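Local coordinates for Mll2253 protein (Mesorhizobium loti, PDB 3Q63) that is of unknown function but belongs to the AHA1 family of the Bet v 1-like (SRPBCC) fold, whose members commonly bind hydrophobic ligands in a cavity, at residues 71-79 with 90-98; 8-19 with 102-113. One frame throughout, in Å; residues are numbered along the deposited sequence.

Contact 1 (71-79 with 90-98); sequences NKTLSYTWN and RSVVTFTLT
Strands 73-77 and 92-98 run antiparallel, their axes 4.6 Å apart at closest approach, with Leu-74 facing Phe-95 and Tyr-76 facing Val-93 as hydrogen-bonded pairs; the shortest rung joins Phe-95 N to Leu-74 O at 2.7 Å. On the face that carries these four side chains, the phenol of Tyr-76 slants toward Phe-95 and brings its OH to 3.4 Å from Phe-95 CE2, at the edge of that ring and near its plane. The two rings meet obliquely, their planes 51° apart. Tyr-76 CG lies between its backbone N and carbonyl carbon (chi1 47°), which tips the ring across to the other strand. Further along, Val-93 presents CG2 to the indole of Trp-78, 3.6 Å from CE3. Ser-91 grips the same residue by its backbone: OG donates to Trp-78 O at 2.8 Å, in the carbonyl plane and on a lone pair. On the other face Ser-75 OG and Thr-94 OG1 share a hydrogen bond of 2.9 Å, and Val-92 CG1 packs against the same serine hydroxyl. Lys-72 and Thr-73 form a classic beta bulge opposite Glu-69. Trp-78 NE1 donates to Trp-57 O of the second subunit, while Leu-74 rests on Trp-25 of helix 21-29; strand 60-69 borders 73-77 and strand 103-113 borders 92-100 in the sheet.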
loop_
_atom_site.group_PDB
_atom_site.type_symbol
_atom_site.label_atom_id
_atom_site.label_comp_id
_atom_site.label_asym_id
_atom_site.label_seq_id
_atom_site.Cartn_x
_atom_site.Cartn_y
_atom_site.Cartn_z
ATOM N N ASN B 71 5.663 18.270 19.420
ATOM C CA ASN B 71 4.771 17.632 20.376
ATOM C C ASN B 71 3.339 18.129 20.302
ATOM O O ASN B 71 2.521 17.751 21.135
ATOM C CB ASN B 71 5.301 17.819 21.799
ATOM C CG ASN B 71 6.748 17.397 21.941
ATOM O OD1 ASN B 71 7.148 16.324 21.483
ATOM N ND2 ASN B 71 7.545 18.238 22.586
ATOM N N LYS B 72 3.017 18.960 19.315
ATOM C CA LYS B 72 1.654 19.483 19.223
ATOM C C LYS B 72 0.947 19.303 17.884
ATOM O O LYS B 72 -0.144 18.726 17.830
ATOM C CB LYS B 72 1.642 20.966 19.602
ATOM C CG LYS B 72 2.056 21.240 21.042
ATOM C CD LYS B 72 2.021 22.729 21.358
ATOM C CE LYS B 72 2.391 22.996 22.813
ATOM N NZ LYS B 72 2.279 24.446 23.148
ATOM N N THR B 73 1.563 19.795 16.811
ATOM C CA THR B 73 0.961 19.706 15.486
ATOM C C THR B 73 1.946 19.322 14.388
ATOM O O THR B 73 3.114 19.714 14.410
ATOM C CB THR B 73 0.315 21.053 15.084
ATOM O OG1 THR B 73 -0.547 21.502 16.135
ATOM C CG2 THR B 73 -0.499 20.896 13.811
ATOM N N LEU B 74 1.454 18.563 13.416
ATOM C CA LEU B 74 2.256 18.138 12.286
ATOM C C LEU B 74 1.354 17.993 11.067
ATOM O O LEU B 74 0.348 17.286 11.112
ATOM C CB LEU B 74 2.942 16.803 12.585
ATOM C CG LEU B 74 3.725 16.154 11.434
ATOM C CD1 LEU B 74 4.821 17.090 10.949
ATOM C CD2 LEU B 74 4.315 14.835 11.906
ATOM N N SER B 75 1.705 18.664 9.980
ATOM C CA SER B 75 0.907 18.568 8.764
ATOM C C SER B 75 1.781 18.457 7.534
ATOM O O SER B 75 2.868 19.030 7.477
ATOM C CB SER B 75 -0.011 19.787 8.624
ATOM O OG SER B 75 -0.722 19.749 7.398
ATOM N N TYR B 76 1.305 17.690 6.559
ATOM C CA TYR B 76 2.002 17.509 5.294
ATOM C C TYR B 76 1.050 17.050 4.204
ATOM O O TYR B 76 0.001 16.454 4.497
ATOM C CB TYR B 76 3.175 16.515 5.414
ATOM C CG TYR B 76 2.921 15.192 6.123
ATOM C CD1 TYR B 76 3.338 15.002 7.441
ATOM C CD2 TYR B 76 2.351 14.105 5.453
ATOM C CE1 TYR B 76 3.206 13.764 8.077
ATOM C CE2 TYR B 76 2.213 12.861 6.078
ATOM C CZ TYR B 76 2.645 12.698 7.390
ATOM O OH TYR B 76 2.521 11.471 8.013
ATOM N N THR B 77 1.404 17.347 2.953
ATOM C CA THR B 77 0.586 16.946 1.811
ATOM C C THR B 77 0.686 15.439 1.658
ATOM O O THR B 77 1.662 14.814 2.082
ATOM C CB THR B 77 1.061 17.593 0.480
ATOM O OG1 THR B 77 2.469 17.372 0.325
ATOM C CG2 THR B 77 0.765 19.092 0.451
ATOM N N TRP B 78 -0.339 14.880 1.033
ATOM C CA TRP B 78 -0.469 13.448 0.816
ATOM C C TRP B 78 -1.118 13.376 -0.560
ATOM O O TRP B 78 -2.345 13.321 -0.677
ATOM C CB TRP B 78 -1.382 12.911 1.915
ATOM C CG TRP B 78 -1.642 11.463 1.933
ATOM C CD1 TRP B 78 -2.443 10.756 1.079
ATOM C CD2 TRP B 78 -1.198 10.540 2.928
ATOM N NE1 TRP B 78 -2.530 9.449 1.494
ATOM C CE2 TRP B 78 -1.775 9.292 2.626
ATOM C CE3 TRP B 78 -0.369 10.651 4.051
ATOM C CZ2 TRP B 78 -1.551 8.157 3.409
ATOM C CZ3 TRP B 78 -0.145 9.523 4.832
ATOM C CH2 TRP B 78 -0.735 8.290 4.507
ATOM N N ASN B 79 -0.277 13.392 -1.595
ATOM C CA ASN B 79 -0.738 13.410 -2.984
ATOM C C ASN B 79 -0.264 12.301 -3.888
ATOM O O ASN B 79 0.750 11.653 -3.645
ATOM C CB ASN B 79 -0.307 14.703 -3.667
ATOM C CG ASN B 79 -0.711 15.941 -2.905
ATOM O OD1 ASN B 79 -1.676 15.940 -2.135
ATOM N ND2 ASN B 79 0.014 17.024 -3.141
ATOM N N ARG B 90 -5.132 14.641 -3.974
ATOM C CA ARG B 90 -4.512 15.871 -3.512
ATOM C C ARG B 90 -5.119 16.136 -2.139
ATOM O O ARG B 90 -6.303 16.470 -2.020
ATOM C CB ARG B 90 -4.843 17.011 -4.469
ATOM C CG ARG B 90 -4.197 18.326 -4.113
ATOM C CD ARG B 90 -4.572 19.391 -5.125
ATOM N NE ARG B 90 -3.945 20.674 -4.817
ATOM C CZ ARG B 90 -4.226 21.406 -3.743
ATOM N NH1 ARG B 90 -3.601 22.557 -3.548
ATOM N NH2 ARG B 90 -5.137 20.991 -2.870
ATOM N N SER B 91 -4.318 15.980 -1.092
ATOM C CA SER B 91 -4.860 16.175 0.247
ATOM C C SER B 91 -3.824 16.611 1.267
ATOM O O SER B 91 -2.614 16.565 1.021
ATOM C CB SER B 91 -5.505 14.876 0.723
ATOM O OG SER B 91 -4.514 13.888 0.957
ATOM N N VAL B 92 -4.323 17.026 2.423
ATOM C CA VAL B 92 -3.471 17.455 3.517
ATOM C C VAL B 92 -3.802 16.629 4.754
ATOM O O VAL B 92 -4.965 16.514 5.143
ATOM C CB VAL B 92 -3.684 18.947 3.870
ATOM C CG1 VAL B 92 -2.845 19.314 5.083
ATOM C CG2 VAL B 92 -3.306 19.814 2.687
ATOM N N VAL B 93 -2.772 16.052 5.357
ATOM C CA VAL B 93 -2.924 15.254 6.559
ATOM C C VAL B 93 -2.363 16.073 7.717
ATOM O O VAL B 93 -1.214 16.505 7.662
ATOM C CB VAL B 93 -2.127 13.921 6.466
ATOM C CG1 VAL B 93 -2.116 13.226 7.824
ATOM C CG2 VAL B 93 -2.752 12.996 5.417
ATOM N N THR B 94 -3.169 16.299 8.753
ATOM C CA THR B 94 -2.719 17.069 9.917
ATOM C C THR B 94 -2.965 16.284 11.206
ATOM O O THR B 94 -4.079 15.824 11.461
ATOM C CB THR B 94 -3.448 18.448 10.014
ATOM O OG1 THR B 94 -3.150 19.237 8.854
ATOM C CG2 THR B 94 -2.988 19.210 11.260
ATOM N N PHE B 95 -1.915 16.121 12.009
ATOM C CA PHE B 95 -2.012 15.405 13.285
ATOM C C PHE B 95 -2.045 16.439 14.400
ATOM O O PHE B 95 -1.305 17.420 14.359
ATOM C CB PHE B 95 -0.792 14.503 13.503
ATOM C CG PHE B 95 -0.638 13.422 12.473
ATOM C CD1 PHE B 95 -1.338 12.221 12.592
ATOM C CD2 PHE B 95 0.193 13.611 11.374
ATOM C CE1 PHE B 95 -1.208 11.221 11.626
ATOM C CE2 PHE B 95 0.331 12.619 10.400
ATOM C CZ PHE B 95 -0.372 11.422 10.528
ATOM N N THR B 96 -2.905 16.227 15.389
ATOM C CA THR B 96 -3.000 17.148 16.514
ATOM C C THR B 96 -2.881 16.346 17.805
ATOM O O THR B 96 -3.662 15.423 18.057
ATOM C CB THR B 96 -4.333 17.938 16.487
ATOM O OG1 THR B 96 -4.436 18.644 15.243
ATOM C CG2 THR B 96 -4.385 18.959 17.630
ATOM N N LEU B 97 -1.866 16.684 18.597
ATOM C CA LEU B 97 -1.599 16.008 19.855
ATOM C C LEU B 97 -2.065 16.882 21.015
ATOM O O LEU B 97 -1.687 18.052 21.117
ATOM C CB LEU B 97 -0.098 15.708 19.997
ATOM C CG LEU B 97 0.505 14.675 19.038
ATOM C CD1 LEU B 97 0.477 15.206 17.608
ATOM C CD2 LEU B 97 1.924 14.356 19.451
ATOM N N THR B 98 -2.899 16.313 21.876
ATOM C CA THR B 98 -3.413 17.036 23.030
ATOM C C THR B 98 -3.090 16.214 24.272
ATOM O O THR B 98 -3.584 15.106 24.434
ATOM C CB THR B 98 -4.946 17.233 22.941
ATOM O OG1 THR B 98 -5.271 17.928 21.734
ATOM C CG2 THR B 98 -5.453 18.039 24.141
#

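Contact 2 (8-19 with 102-113); sequences NRTVVVERQISH and TGTHLRMEQSGF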
loop_
_atom_site.group_PDB
_atom_site.type_symbol
_atom_site.label_atom_id
_atom_site.label_comp_id
_atom_site.label_asym_id
_atom_site.label_seq_id
_atom_site.Cartn_x
_atom_site.Cartn_y
_atom_site.Cartn_z
ATOM N N ASN B 8 -15.968 18.955 -1.420
ATOM C CA ASN B 8 -14.744 18.364 -0.788
ATOM C C ASN B 8 -14.973 17.886 0.637
ATOM O O ASN B 8 -15.357 18.667 1.506
ATOM C CB ASN B 8 -13.601 19.377 -0.793
ATOM C CG ASN B 8 -12.666 19.178 -1.960
ATOM O OD1 ASN B 8 -13.111 18.991 -3.089
ATOM N ND2 ASN B 8 -11.364 19.213 -1.697
ATOM N N ARG B 9 -14.719 16.602 0.875
ATOM C CA ARG B 9 -14.905 16.025 2.202
ATOM C C ARG B 9 -13.579 15.888 2.942
ATOM O O ARG B 9 -12.506 16.081 2.369
ATOM C CB ARG B 9 -15.583 14.652 2.105
ATOM C CG ARG B 9 -16.859 14.623 1.257
ATOM C CD ARG B 9 -17.855 13.569 1.759
ATOM N NE ARG B 9 -18.487 14.003 3.006
ATOM C CZ ARG B 9 -19.372 13.295 3.706
ATOM N NH1 ARG B 9 -19.876 13.802 4.826
ATOM N NH2 ARG B 9 -19.753 12.088 3.294
ATOM N N THR B 10 -13.660 15.545 4.219
ATOM C CA THR B 10 -12.467 15.395 5.029
ATOM C C THR B 10 -12.617 14.219 5.978
ATOM O O THR B 10 -13.666 14.038 6.587
ATOM C CB THR B 10 -12.194 16.675 5.829
ATOM O OG1 THR B 10 -11.139 16.437 6.768
ATOM C CG2 THR B 10 -13.437 17.097 6.578
ATOM N N VAL B 11 -11.569 13.413 6.084
ATOM C CA VAL B 11 -11.590 12.259 6.962
ATOM C C VAL B 11 -10.991 12.614 8.318
ATOM O O VAL B 11 -9.900 13.177 8.402
ATOM C CB VAL B 11 -10.802 11.088 6.344
ATOM C CG1 VAL B 11 -10.780 9.906 7.297
ATOM C CG2 VAL B 11 -11.438 10.690 5.018
ATOM N N VAL B 12 -11.719 12.292 9.381
ATOM C CA VAL B 12 -11.249 12.573 10.732
ATOM C C VAL B 12 -11.222 11.284 11.548
ATOM O O VAL B 12 -12.188 10.525 11.554
ATOM C CB VAL B 12 -12.164 13.593 11.446
ATOM C CG1 VAL B 12 -11.588 13.934 12.825
ATOM C CG2 VAL B 12 -12.301 14.844 10.602
ATOM N N VAL B 13 -10.100 11.042 12.217
ATOM C CA VAL B 13 -9.928 9.867 13.054
ATOM C C VAL B 13 -9.279 10.325 14.362
ATOM O O VAL B 13 -8.314 11.092 14.351
ATOM C CB VAL B 13 -9.037 8.800 12.367
ATOM C CG1 VAL B 13 -8.853 7.604 13.285
ATOM C CG2 VAL B 13 -9.683 8.343 11.054
ATOM N N GLU B 14 -9.829 9.879 15.488
ATOM C CA GLU B 14 -9.304 10.265 16.799
ATOM C C GLU B 14 -9.020 9.026 17.636
ATOM O O GLU B 14 -9.685 8.001 17.494
ATOM C CB GLU B 14 -10.307 11.175 17.517
ATOM C CG GLU B 14 -10.721 12.395 16.694
ATOM C CD GLU B 14 -11.622 13.358 17.452
ATOM O OE1 GLU B 14 -11.097 14.182 18.220
ATOM O OE2 GLU B 14 -12.858 13.292 17.279
ATOM N N ARG B 15 -8.032 9.128 18.515
ATOM C CA ARG B 15 -7.641 8.008 19.344
ATOM C C ARG B 15 -7.034 8.508 20.639
ATOM O O ARG B 15 -6.361 9.540 20.657
ATOM C CB ARG B 15 -6.601 7.143 18.612
ATOM C CG ARG B 15 -7.103 6.393 17.360
ATOM C CD ARG B 15 -7.615 4.997 17.708
ATOM N NE ARG B 15 -8.002 4.219 16.529
ATOM C CZ ARG B 15 -9.099 4.438 15.807
ATOM N NH1 ARG B 15 -9.935 5.413 16.135
ATOM N NH2 ARG B 15 -9.366 3.678 14.752
ATOM N N GLN B 16 -7.288 7.788 21.726
ATOM C CA GLN B 16 -6.710 8.139 23.019
ATOM C C GLN B 16 -5.530 7.184 23.149
ATOM O O GLN B 16 -5.713 5.965 23.145
ATOM C CB GLN B 16 -7.719 7.893 24.148
ATOM C CG GLN B 16 -7.150 8.072 25.548
ATOM C CD GLN B 16 -6.570 9.458 25.777
ATOM O OE1 GLN B 16 -7.242 10.478 25.582
ATOM N NE2 GLN B 16 -5.316 9.503 26.204
ATOM N N ILE B 17 -4.326 7.734 23.244
ATOM C CA ILE B 17 -3.117 6.921 23.344
ATOM C C ILE B 17 -2.507 6.998 24.737
ATOM O O ILE B 17 -2.243 8.088 25.252
ATOM C CB ILE B 17 -2.062 7.369 22.298
ATOM C CG1 ILE B 17 -2.655 7.255 20.887
ATOM C CG2 ILE B 17 -0.808 6.511 22.414
ATOM C CD1 ILE B 17 -1.701 7.660 19.772
ATOM N N SER B 18 -2.291 5.829 25.335
ATOM C CA SER B 18 -1.734 5.720 26.679
ATOM C C SER B 18 -0.218 5.903 26.734
ATOM O O SER B 18 0.494 5.097 27.338
ATOM C CB SER B 18 -2.101 4.363 27.285
ATOM O OG SER B 18 -3.493 4.278 27.525
ATOM N N HIS B 19 0.266 6.961 26.094
ATOM C CA HIS B 19 1.683 7.273 26.071
ATOM C C HIS B 19 1.809 8.788 26.071
ATOM O O HIS B 19 0.902 9.493 25.631
ATOM C CB HIS B 19 2.343 6.680 24.820
ATOM C CG HIS B 19 2.329 5.185 24.793
ATOM N ND1 HIS B 19 3.276 4.423 25.443
ATOM C CD2 HIS B 19 1.440 4.310 24.267
ATOM C CE1 HIS B 19 2.968 3.145 25.323
ATOM N NE2 HIS B 19 1.856 3.048 24.614
ATOM N N THR B 102 -3.753 10.510 31.249
ATOM C CA THR B 102 -3.233 9.161 31.040
ATOM C C THR B 102 -2.374 9.017 29.780
ATOM O O THR B 102 -1.869 7.932 29.491
ATOM C CB THR B 102 -4.374 8.098 30.974
ATOM O OG1 THR B 102 -5.191 8.334 29.821
ATOM C CG2 THR B 102 -5.244 8.170 32.219
ATOM N N GLY B 103 -2.209 10.099 29.026
ATOM C CA GLY B 103 -1.390 10.012 27.831
ATOM C C GLY B 103 -1.531 11.154 26.849
ATOM O O GLY B 103 -1.242 12.307 27.168
ATOM N N THR B 104 -1.990 10.834 25.644
ATOM C CA THR B 104 -2.136 11.844 24.614
ATOM C C THR B 104 -3.302 11.551 23.696
ATOM O O THR B 104 -3.466 10.428 23.222
ATOM C CB THR B 104 -0.887 11.916 23.735
ATOM O OG1 THR B 104 0.285 11.844 24.557
ATOM C CG2 THR B 104 -0.875 13.218 22.956
ATOM N N HIS B 105 -4.115 12.567 23.445
ATOM C CA HIS B 105 -5.238 12.402 22.545
ATOM C C HIS B 105 -4.759 12.829 21.153
ATOM O O HIS B 105 -4.272 13.943 20.969
ATOM C CB HIS B 105 -6.419 13.256 23.009
ATOM C CG HIS B 105 -7.562 13.279 22.044
ATOM N ND1 HIS B 105 -7.554 14.046 20.899
ATOM C CD2 HIS B 105 -8.743 12.615 22.042
ATOM C CE1 HIS B 105 -8.680 13.857 20.236
ATOM N NE2 HIS B 105 -9.419 12.992 20.907
ATOM N N LEU B 106 -4.890 11.928 20.183
ATOM C CA LEU B 106 -4.453 12.188 18.816
ATOM C C LEU B 106 -5.617 12.328 17.834
ATOM O O LEU B 106 -6.524 11.497 17.817
ATOM C CB LEU B 106 -3.538 11.050 18.333
ATOM C CG LEU B 106 -3.084 11.108 16.868
ATOM C CD1 LEU B 106 -2.206 12.328 16.670
ATOM C CD2 LEU B 106 -2.329 9.842 16.474
ATOM N N ARG B 107 -5.587 13.385 17.027
ATOM C CA ARG B 107 -6.606 13.607 16.007
ATOM C C ARG B 107 -5.888 13.683 14.670
ATOM O O ARG B 107 -4.844 14.327 14.557
ATOM C CB ARG B 107 -7.354 14.924 16.232
ATOM C CG ARG B 107 -8.484 15.163 15.227
ATOM C CD ARG B 107 -9.188 16.497 15.460
ATOM N NE ARG B 107 -8.342 17.626 15.091
ATOM C CZ ARG B 107 -8.653 18.899 15.314
ATOM N NH1 ARG B 107 -9.797 19.208 15.909
ATOM N NH2 ARG B 107 -7.817 19.863 14.943
HETATM N N MSE B 108 -6.438 13.020 13.663
HETATM C CA MSE B 108 -5.850 13.043 12.332
HETATM C C MSE B 108 -6.928 13.562 11.400
HETATM O O MSE B 108 -8.038 13.024 11.359
HETATM C CB MSE B 108 -5.430 11.634 11.918
HETATM C CG MSE B 108 -4.601 11.540 10.636
HETATM SE SE MSE B 108 -5.528 12.001 8.981
HETATM C CE MSE B 108 -7.074 10.846 9.110
ATOM N N GLU B 109 -6.614 14.630 10.679
ATOM C CA GLU B 109 -7.556 15.195 9.728
ATOM C C GLU B 109 -6.890 15.162 8.363
ATOM O O GLU B 109 -5.785 15.671 8.193
ATOM C CB GLU B 109 -7.905 16.643 10.078
ATOM C CG GLU B 109 -8.710 16.819 11.354
ATOM C CD GLU B 109 -8.890 18.286 11.708
ATOM O OE1 GLU B 109 -7.898 18.920 12.144
ATOM O OE2 GLU B 109 -10.017 18.802 11.540
ATOM N N GLN B 110 -7.559 14.537 7.404
ATOM C CA GLN B 110 -7.060 14.452 6.042
ATOM C C GLN B 110 -8.151 15.023 5.144
ATOM O O GLN B 110 -9.202 14.404 4.952
ATOM C CB GLN B 110 -6.759 13.001 5.647
ATOM C CG GLN B 110 -6.431 12.832 4.155
ATOM C CD GLN B 110 -5.877 11.466 3.813
ATOM O OE1 GLN B 110 -6.269 10.464 4.404
ATOM N NE2 GLN B 110 -4.973 11.417 2.835
ATOM N N SER B 111 -7.892 16.208 4.604
ATOM C CA SER B 111 -8.846 16.895 3.753
ATOM C C SER B 111 -8.333 17.009 2.330
ATOM O O SER B 111 -7.138 16.858 2.085
ATOM C CB SER B 111 -9.093 18.291 4.304
ATOM O OG SER B 111 -7.858 18.976 4.381
ATOM N N GLY B 112 -9.237 17.291 1.395
ATOM C CA GLY B 112 -8.851 17.430 0.002
ATOM C C GLY B 112 -9.561 16.446 -0.901
ATOM O O GLY B 112 -9.401 16.479 -2.119
ATOM N N PHE B 113 -10.349 15.560 -0.302
ATOM C CA PHE B 113 -11.087 14.555 -1.055
ATOM C C PHE B 113 -12.208 15.193 -1.877
ATOM O O PHE B 113 -13.082 15.865 -1.332
ATOM C CB PHE B 113 -11.671 13.518 -0.093
ATOM C CG PHE B 113 -10.635 12.643 0.556
ATOM C CD1 PHE B 113 -9.979 11.659 -0.181
ATOM C CD2 PHE B 113 -10.300 12.814 1.898
ATOM C CE1 PHE B 113 -9.005 10.861 0.402
ATOM C CE2 PHE B 113 -9.326 12.021 2.494
ATOM C CZ PHE B 113 -8.675 11.040 1.746
HETATM O O HOH W 1 -11.914 18.574 2.530
HETATM O O HOH W 2 -4.502 7.138 27.597
#
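One edge of the antiparallel Bet v 1-like sheet is formed where Val-11, Val-13, Arg-15 and Ile-17 of strand 9-17 face Gln-110, Met-108, Leu-106 and Thr-104 of strand 103-113, each as a hydrogen-bonded pair. The ladder is regular up to a beta bulge between Arg-9 and Thr-10, where the register slips by one residue and a water links Arg-9 O to Gly-112 N. On the face turned to the helices, Val-11 CG2 packs obliquely on the ring of Phe-113, 3.6 Å from CE2. Selenomethionine Met-108, bent at chi2 and chi3, curls its CE to 4.1 Å from Val-13 CG2, and Ile-17 and Leu-106 lie alongside each other. This is the side on which the long C-terminal helix of the Bet v 1-like fold packs: Tyr-121 and Phe-132 of helix 118-141 touch Val-11 and Met-108. On the opposite face, Glu-14 and Arg-107 run side by side through their CG atoms, and Arg-107 NH2 makes a salt bridge of 3.0 Å to Glu-109 OE1. Glu-14 OE1 comes to the edge of the His-105 imidazole, 3.2 Å from CE1, with carboxylate and ring planes 85° apart. With chi1 at 173°, CG of His-105 points away from the backbone N, which sets the ring over Arg-15 O and within range of that carboxylate. A leucine in place of His-105 would probably leave the Glu-14 carboxylate beside a nonpolar branch, without its polar ring neighbour. At the far end, Thr-104 OG1 donates to His-19 O at 2.7 Å, and a second water bridges Gln-16 NE2, which also hydrogen-bonds Thr-100 OG1, and Ser-18 OG to Thr-102 OG1.

From the N terminus, segment 8-19 leads into helices 21-29 and 31-37, then the chain lays down strands 40-41, 50-54 and 60-69 before reaching 71-79. Contact 1 closes a short loop of ten residues, without helix or strand, between its two segments. Strand 92-100 then turns directly into strand 103-113, which returns to the first strand, so contact 2 closes a long loop that wholly encloses contact 1. The two contacts meet through this hairpin, where Thr-94 N lies 2.7 Å from Glu-109 O, probably a hydrogen bond. Together they make four strands adjacent in the sheet, 9-17, 103-113, 92-100 and 73-77, joining the first strand to the middle of the sheet.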